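Local structure of 6-O-methylguanine DNA methyltransferase (Enterococcus faecalis, 2B6C) at residues T6-E14 and Y63-V74. The protein is of uncharacterised function but, as a helical-repeat member of the DNA alkylation repair (AlkD-like) family, probably takes part in repairing alkylated DNA. Residues are numbered along the deposited sequence; the frame is centred on the assembly and turned at random. Where two conformers were deposited one is given.
Sequences TLQFQKNPE and YYQKTEREYQYV. With GOL (glycerol), chain L.
Phe9 and Tyr71 both hold CG beside the backbone N, anti to the carbonyl carbon (chi1 near -65°), so that the two side chains run past each other in opposite senses and bring their rings side by side. The planes are near parallel, 29° apart, but displaced so far that they barely overlap; Phe9 CD1 sits over one face of Tyr71, 3.5 Å from its CE1. Tyrosine suits this place because its ring packs, with the methylene CE of Lys66 laid over the centre of one face, while its hydroxyl reaches the extended backbone beyond: Phe9 N donates to Tyr71 OH over 2.8 Å, almost straight at 172°. Tyr63 does the same for the amide two residues before Phe9: Leu7 N donates to Tyr63 OH at 3.0 Å in a more bent bond, while the apolar Leu7 lays CB against Tyr63 CE1. Two phenol oxygens thus fix alternate amides of a stretch that runs extended here. Phe9 CZ comes within 3.7 Å of Val74 CG2, an apolar branch suited to the ring's edge. Farther along, a glycerol, probably from the crystallisation liquor, tentatively joins the segments: Lys11 NZ donates to its O3, which donates to Glu68 OE2 in one of two conformers. Here the N-terminal lead into helix 13-22 packs against the end of helix 53-65, the turn after it and the start of helix 69-81, at one end of the all-helical superhelix expected of an AlkD-like repeat protein.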
ATOM      1  N   THR B   6     -10.491   7.049 -20.356  1.00 41.73           N
ATOM      2  CA  THR B   6     -11.314   5.821 -20.102  1.00 41.82           C
ATOM      3  C   THR B   6     -10.756   4.620 -20.857  1.00 41.06           C
ATOM      4  O   THR B   6     -10.784   4.567 -22.100  1.00 41.64           O
ATOM      5  CB  THR B   6     -12.796   6.041 -20.449  1.00 41.63           C
ATOM      6  OG1 THR B   6     -13.299   7.079 -19.600  1.00 42.98           O
ATOM      7  CG2 THR B   6     -13.633   4.748 -20.247  1.00 41.64           C
ATOM      8  N   LEU B   7     -10.226   3.678 -20.079  1.00 39.60           N
ATOM      9  CA  LEU B   7      -9.689   2.424 -20.583  1.00 37.41           C
ATOM     10  C   LEU B   7     -10.696   1.781 -21.535  1.00 36.50           C
ATOM     11  O   LEU B   7     -11.892   1.688 -21.231  1.00 36.08           O
ATOM     12  CB  LEU B   7      -9.426   1.495 -19.406  1.00 37.24           C
ATOM     13  CG  LEU B   7      -8.174   0.643 -19.272  1.00 36.37           C
ATOM     14  CD1 LEU B   7      -8.567  -0.516 -18.435  1.00 34.52           C
ATOM     15  CD2 LEU B   7      -7.589   0.175 -20.587  1.00 34.64           C
ATOM     16  N   GLN B   8     -10.202   1.372 -22.701  1.00 35.41           N
ATOM     17  CA  GLN B   8     -11.001   0.680 -23.699  1.00 34.93           C
ATOM     18  C   GLN B   8     -10.302  -0.587 -24.131  1.00 33.51           C
ATOM     19  O   GLN B   8      -9.182  -0.552 -24.624  1.00 33.27           O
ATOM     20  CB  GLN B   8     -11.218   1.544 -24.922  1.00 35.47           C
ATOM     21  CG  GLN B   8     -12.105   2.721 -24.668  1.00 39.71           C
ATOM     22  CD  GLN B   8     -13.126   2.908 -25.765  1.00 46.86           C
ATOM     23  OE1 GLN B   8     -14.098   3.646 -25.593  1.00 50.74           O
ATOM     24  NE2 GLN B   8     -12.929   2.224 -26.901  1.00 47.88           N
ATOM     25  N   PHE B   9     -10.963  -1.712 -23.933  1.00 31.52           N
ATOM     26  CA  PHE B   9     -10.387  -2.959 -24.367  1.00 30.44           C
ATOM     27  C   PHE B   9     -10.716  -3.217 -25.839  1.00 30.77           C
ATOM     28  O   PHE B   9     -11.782  -2.847 -26.337  1.00 30.00           O
ATOM     29  CB  PHE B   9     -10.846  -4.117 -23.500  1.00 28.89           C
ATOM     30  CG  PHE B   9     -10.426  -4.005 -22.057  1.00 26.69           C
ATOM     31  CD1 PHE B   9     -11.383  -4.017 -21.048  1.00 24.85           C
ATOM     32  CD2 PHE B   9      -9.082  -3.882 -21.708  1.00 25.00           C
ATOM     33  CE1 PHE B   9     -11.001  -3.915 -19.706  1.00 25.23           C
ATOM     34  CE2 PHE B   9      -8.691  -3.782 -20.367  1.00 23.67           C
ATOM     35  CZ  PHE B   9      -9.651  -3.797 -19.377  1.00 25.20           C
ATOM     36  N   GLN B  10      -9.760  -3.835 -26.522  1.00 31.09           N
ATOM     37  CA  GLN B  10      -9.947  -4.296 -27.884  1.00 31.35           C
ATOM     38  C   GLN B  10     -10.643  -5.655 -27.855  1.00 30.81           C
ATOM     39  O   GLN B  10     -10.251  -6.549 -27.106  1.00 30.90           O
ATOM     40  CB  GLN B  10      -8.588  -4.395 -28.582  1.00 31.64           C
ATOM     41  CG  GLN B  10      -8.655  -4.063 -30.053  1.00 35.41           C
ATOM     42  CD  GLN B  10      -9.247  -2.670 -30.316  1.00 38.62           C
ATOM     43  OE1 GLN B  10     -10.068  -2.500 -31.223  1.00 39.98           O
ATOM     44  NE2 GLN B  10      -8.840  -1.676 -29.514  1.00 37.28           N
ATOM     45  N   LYS B  11     -11.677  -5.802 -28.673  1.00 29.93           N
ATOM     46  CA  LYS B  11     -12.465  -7.025 -28.705  1.00 30.48           C
ATOM     47  C   LYS B  11     -11.700  -8.195 -29.344  1.00 29.30           C
ATOM     48  O   LYS B  11     -11.200  -8.107 -30.470  1.00 29.05           O
ATOM     49  CB  LYS B  11     -13.834  -6.753 -29.367  1.00 31.26           C
ATOM     50  CG  LYS B  11     -14.657  -7.990 -29.744  1.00 34.26           C
ATOM     51  CD  LYS B  11     -16.106  -7.882 -29.241  1.00 36.95           C
ATOM     52  CE  LYS B  11     -16.261  -8.559 -27.860  1.00 36.76           C
ATOM     53  NZ  LYS B  11     -17.618  -8.390 -27.230  1.00 35.67           N
ATOM     54  N   ASN B  12     -11.563  -9.268 -28.577  1.00 28.29           N
ATOM     55  CA  ASN B  12     -10.973 -10.504 -29.075  1.00 27.64           C
ATOM     56  C   ASN B  12     -12.050 -11.593 -29.092  1.00 26.00           C
ATOM     57  O   ASN B  12     -12.266 -12.273 -28.089  1.00 26.05           O
ATOM     58  CB  ASN B  12      -9.738 -10.917 -28.261  1.00 27.63           C
ATOM     59  CG  ASN B  12      -9.114 -12.233 -28.755  1.00 32.00           C
ATOM     60  OD1 ASN B  12      -9.760 -13.045 -29.456  1.00 33.13           O
ATOM     61  ND2 ASN B  12      -7.845 -12.445 -28.401  1.00 34.35           N
ATOM     62  N   PRO B  13     -12.725 -11.753 -30.248  1.00 25.13           N
ATOM     63  CA  PRO B  13     -13.950 -12.547 -30.377  1.00 23.82           C
ATOM     64  C   PRO B  13     -13.800 -14.010 -29.998  1.00 22.94           C
ATOM     65  O   PRO B  13     -14.736 -14.593 -29.427  1.00 22.23           O
ATOM     66  CB  PRO B  13     -14.309 -12.427 -31.871  1.00 24.04           C
ATOM     67  CG  PRO B  13     -13.537 -11.289 -32.366  1.00 24.53           C
ATOM     68  CD  PRO B  13     -12.317 -11.157 -31.532  1.00 24.15           C
ATOM     69  N   GLU B  14     -12.648 -14.605 -30.304  1.00 21.40           N
ATOM     70  CA  GLU B  14     -12.450 -16.024 -30.021  1.00 21.27           C
ATOM     71  C   GLU B  14     -12.227 -16.275 -28.525  1.00 19.78           C
ATOM     72  O   GLU B  14     -12.780 -17.213 -27.946  1.00 18.56           O
ATOM     73  CB  GLU B  14     -11.311 -16.600 -30.871  1.00 21.83           C
ATOM     74  CG  GLU B  14     -11.663 -16.708 -32.382  1.00 27.80           C
ATOM     75  CD  GLU B  14     -11.159 -18.019 -33.046  1.00 35.36           C
ATOM     76  OE1 GLU B  14     -10.866 -18.996 -32.304  1.00 38.56           O
ATOM     77  OE2 GLU B  14     -11.065 -18.078 -34.306  1.00 35.87           O
ATOM     78  N   TYR B  63     -17.234   2.291 -14.716  1.00 16.88           N
ATOM     79  CA  TYR B  63     -16.693   0.998 -15.192  1.00 16.16           C
ATOM     80  C   TYR B  63     -17.636  -0.180 -14.890  1.00 16.10           C
ATOM     81  O   TYR B  63     -17.772  -1.104 -15.696  1.00 15.44           O
ATOM     82  CB  TYR B  63     -15.294   0.726 -14.629  1.00 16.12           C
ATOM     83  CG  TYR B  63     -14.208   1.515 -15.345  1.00 17.03           C
ATOM     84  CD1 TYR B  63     -13.738   1.113 -16.592  1.00 17.01           C
ATOM     85  CD2 TYR B  63     -13.659   2.657 -14.773  1.00 14.48           C
ATOM     86  CE1 TYR B  63     -12.775   1.850 -17.266  1.00 18.39           C
ATOM     87  CE2 TYR B  63     -12.709   3.394 -15.417  1.00 16.36           C
ATOM     88  CZ  TYR B  63     -12.258   2.991 -16.673  1.00 17.77           C
ATOM     89  OH  TYR B  63     -11.291   3.722 -17.323  1.00 17.41           O
ATOM     90  N   TYR B  64     -18.298  -0.149 -13.731  1.00 16.09           N
ATOM     91  CA  TYR B  64     -19.170  -1.257 -13.350  1.00 14.85           C
ATOM     92  C   TYR B  64     -20.363  -1.328 -14.286  1.00 15.81           C
ATOM     93  O   TYR B  64     -20.846  -2.400 -14.612  1.00 15.44           O
ATOM     94  CB  TYR B  64     -19.637  -1.128 -11.893  1.00 14.85           C
ATOM     95  CG  TYR B  64     -19.951  -2.477 -11.270  1.00 13.62           C
ATOM     96  CD1 TYR B  64     -18.928  -3.268 -10.751  1.00 12.09           C
ATOM     97  CD2 TYR B  64     -21.256  -2.984 -11.255  1.00 13.37           C
ATOM     98  CE1 TYR B  64     -19.199  -4.503 -10.203  1.00 13.91           C
ATOM     99  CE2 TYR B  64     -21.553  -4.259 -10.698  1.00 12.38           C
ATOM    100  CZ  TYR B  64     -20.519  -4.994 -10.166  1.00 13.79           C
ATOM    101  OH  TYR B  64     -20.749  -6.250  -9.617  1.00 15.77           O
ATOM    102  N   GLN B  65     -20.806  -0.176 -14.779  1.00 15.67           N
ATOM    103  CA  GLN B  65     -21.987  -0.162 -15.624  1.00 15.86           C
ATOM    104  C   GLN B  65     -21.676  -0.350 -17.132  1.00 15.65           C
ATOM    105  O   GLN B  65     -22.593  -0.466 -17.932  1.00 16.24           O
ATOM    106  CB  GLN B  65     -22.846   1.079 -15.328  1.00 16.15           C
ATOM    107  CG  GLN B  65     -23.223   1.287 -13.809  1.00 17.74           C
ATOM    108  CD  GLN B  65     -23.891   0.053 -13.106  1.00 22.07           C
ATOM    109  OE1 GLN B  65     -24.547  -0.790 -13.749  1.00 21.32           O
ATOM    110  NE2 GLN B  65     -23.738  -0.026 -11.766  1.00 23.93           N
ATOM    111  N   LYS B  66     -20.396  -0.430 -17.510  1.00 14.80           N
ATOM    112  CA  LYS B  66     -20.033  -0.764 -18.884  1.00 15.33           C
ATOM    113  C   LYS B  66     -20.453  -2.213 -19.192  1.00 15.03           C
ATOM    114  O   LYS B  66     -20.589  -3.025 -18.285  1.00 13.37           O
ATOM    115  CB  LYS B  66     -18.525  -0.535 -19.127  1.00 15.61           C
ATOM    116  CG  LYS B  66     -18.144   0.951 -19.213  1.00 14.54           C
ATOM    117  CD  LYS B  66     -16.639   1.266 -19.382  1.00 18.32           C
ATOM    118  CE  LYS B  66     -16.126   1.000 -20.816  1.00 23.60           C
ATOM    119  NZ  LYS B  66     -16.772   1.810 -21.956  1.00 26.14           N
ATOM    120  N   THR B  67     -20.605  -2.530 -20.480  1.00 14.96           N
ATOM    121  CA  THR B  67     -21.198  -3.771 -20.919  1.00 14.74           C
ATOM    122  C   THR B  67     -20.370  -4.997 -20.649  1.00 15.05           C
ATOM    123  O   THR B  67     -20.866  -5.978 -20.097  1.00 15.53           O
ATOM    124  CB  THR B  67     -21.526  -3.695 -22.432  1.00 14.63           C
ATOM    125  OG1 THR B  67     -22.580  -2.757 -22.596  1.00 14.46           O
ATOM    126  CG2 THR B  67     -21.993  -5.073 -22.971  1.00 14.07           C
ATOM    127  N   GLU B  68     -19.115  -4.947 -21.076  1.00 15.27           N
ATOM    128  CA  GLU B  68     -18.258  -6.105 -21.007  0.60 15.12           C
ATOM    129  C   GLU B  68     -17.835  -6.393 -19.578  1.00 15.03           C
ATOM    130  O   GLU B  68     -17.561  -5.464 -18.783  1.00 15.48           O
ATOM    131  CB  GLU B  68     -17.063  -5.905 -21.927  0.60 14.41           C
ATOM    132  CG  GLU B  68     -17.472  -5.643 -23.346  0.60 14.64           C
ATOM    133  CD  GLU B  68     -17.857  -4.164 -23.698  0.60 15.40           C
ATOM    134  OE1 GLU B  68     -18.032  -3.238 -22.854  0.60 11.97           O
ATOM    135  OE2 GLU B  68     -18.031  -3.956 -24.896  0.60 19.28           O
ATOM    136  N   ARG B  69     -17.781  -7.679 -19.274  1.00 14.88           N
ATOM    137  CA  ARG B  69     -17.504  -8.191 -17.934  1.00 14.47           C
ATOM    138  C   ARG B  69     -16.145  -7.685 -17.379  1.00 14.08           C
ATOM    139  O   ARG B  69     -16.032  -7.377 -16.221  1.00 14.50           O
ATOM    140  CB  ARG B  69     -17.541  -9.721 -18.001  1.00 13.84           C
ATOM    141  CG  ARG B  69     -17.568 -10.442 -16.664  1.00 14.14           C
ATOM    142  CD  ARG B  69     -18.467  -9.754 -15.656  1.00 14.40           C
ATOM    143  NE  ARG B  69     -18.791 -10.621 -14.512  1.00 12.82           N
ATOM    144  CZ  ARG B  69     -19.621 -10.285 -13.527  1.00 11.61           C
ATOM    145  NH1 ARG B  69     -20.204  -9.091 -13.542  1.00 11.18           N
ATOM    146  NH2 ARG B  69     -19.864 -11.148 -12.529  1.00 11.33           N
ATOM    147  N   GLU B  70     -15.129  -7.592 -18.227  1.00 14.31           N
ATOM    148  CA  GLU B  70     -13.792  -7.158 -17.758  1.00 14.67           C
ATOM    149  C   GLU B  70     -13.801  -5.731 -17.133  1.00 13.97           C
ATOM    150  O   GLU B  70     -12.966  -5.413 -16.295  1.00 14.43           O
ATOM    151  CB  GLU B  70     -12.771  -7.293 -18.888  1.00 14.04           C
ATOM    152  CG  GLU B  70     -12.619  -8.731 -19.403  1.00 13.97           C
ATOM    153  CD  GLU B  70     -13.423  -9.000 -20.662  1.00 12.12           C
ATOM    154  OE1 GLU B  70     -14.532  -8.448 -20.834  1.00 13.18           O
ATOM    155  OE2 GLU B  70     -12.947  -9.778 -21.505  1.00 14.30           O
ATOM    156  N   TYR B  71     -14.762  -4.900 -17.522  1.00 13.85           N
ATOM    157  CA  TYR B  71     -14.940  -3.592 -16.902  1.00 14.61           C
ATOM    158  C   TYR B  71     -15.443  -3.659 -15.471  1.00 14.83           C
ATOM    159  O   TYR B  71     -15.117  -2.772 -14.677  1.00 13.76           O
ATOM    160  CB  TYR B  71     -15.844  -2.716 -17.744  1.00 14.67           C
ATOM    161  CG  TYR B  71     -15.206  -2.376 -19.085  1.00 17.35           C
ATOM    162  CD1 TYR B  71     -14.020  -1.602 -19.155  1.00 16.80           C
ATOM    163  CD2 TYR B  71     -15.776  -2.817 -20.273  1.00 16.27           C
ATOM    164  CE1 TYR B  71     -13.447  -1.275 -20.380  1.00 13.67           C
ATOM    165  CE2 TYR B  71     -15.190  -2.519 -21.504  1.00 14.16           C
ATOM    166  CZ  TYR B  71     -14.032  -1.748 -21.548  1.00 16.87           C
ATOM    167  OH  TYR B  71     -13.483  -1.465 -22.782  1.00 18.02           O
ATOM    168  N   GLN B  72     -16.216  -4.700 -15.127  1.00 14.38           N
ATOM    169  CA  GLN B  72     -16.575  -4.909 -13.693  1.00 14.71           C
ATOM    170  C   GLN B  72     -15.334  -5.304 -12.922  1.00 14.59           C
ATOM    171  O   GLN B  72     -15.163  -4.884 -11.772  1.00 14.77           O
ATOM    172  CB  GLN B  72     -17.682  -5.952 -13.463  1.00 14.64           C
ATOM    173  CG  GLN B  72     -19.079  -5.507 -13.815  1.00 13.01           C
ATOM    174  CD  GLN B  72     -19.403  -5.691 -15.271  1.00 11.64           C
ATOM    175  OE1 GLN B  72     -19.364  -4.728 -16.053  1.00 14.23           O
ATOM    176  NE2 GLN B  72     -19.753  -6.907 -15.651  1.00  8.99           N
ATOM    177  N   TYR B  73     -14.444  -6.067 -13.568  1.00 14.35           N
ATOM    178  CA  TYR B  73     -13.197  -6.495 -12.922  1.00 14.31           C
ATOM    179  C   TYR B  73     -12.298  -5.291 -12.708  1.00 14.76           C
ATOM    180  O   TYR B  73     -11.632  -5.202 -11.671  1.00 15.40           O
ATOM    181  CB  TYR B  73     -12.422  -7.531 -13.744  1.00 13.90           C
ATOM    182  CG  TYR B  73     -13.151  -8.824 -14.072  1.00 13.66           C
ATOM    183  CD1 TYR B  73     -14.195  -9.305 -13.263  1.00 10.25           C
ATOM    184  CD2 TYR B  73     -12.740  -9.613 -15.182  1.00 14.32           C
ATOM    185  CE1 TYR B  73     -14.841 -10.488 -13.562  1.00 10.52           C
ATOM    186  CE2 TYR B  73     -13.386 -10.805 -15.500  1.00 13.30           C
ATOM    187  CZ  TYR B  73     -14.428 -11.251 -14.673  1.00 12.69           C
ATOM    188  OH  TYR B  73     -15.048 -12.446 -14.960  1.00 12.44           O
ATOM    189  N   VAL B  74     -12.274  -4.384 -13.705  1.00 14.06           N
ATOM    190  CA  VAL B  74     -11.616  -3.093 -13.583  1.00 13.25           C
ATOM    191  C   VAL B  74     -12.185  -2.267 -12.438  1.00 12.93           C
ATOM    192  O   VAL B  74     -11.424  -1.792 -11.595  1.00 13.58           O
ATOM    193  CB  VAL B  74     -11.582  -2.264 -14.913  1.00 12.58           C
ATOM    194  CG1 VAL B  74     -11.033  -0.839 -14.639  1.00 11.85           C
ATOM    195  CG2 VAL B  74     -10.753  -2.986 -15.947  1.00 12.51           C
TER
HETATM  196  C1  GOL L 408     -21.420  -2.736 -26.920  1.00 49.37           C
HETATM  197  O1  GOL L 408     -21.792  -2.150 -25.677  1.00 50.54           O
HETATM  198  C2  GOL L 408     -21.279  -4.270 -26.901  1.00 49.70           C
HETATM  199  O2  GOL L 408     -22.276  -4.908 -27.713  1.00 44.84           O
HETATM  200  C3  GOL L 408     -19.883  -4.608 -27.433  1.00 49.63           C
HETATM  201  O3  GOL L 408     -19.324  -5.777 -26.849  1.00 50.18           O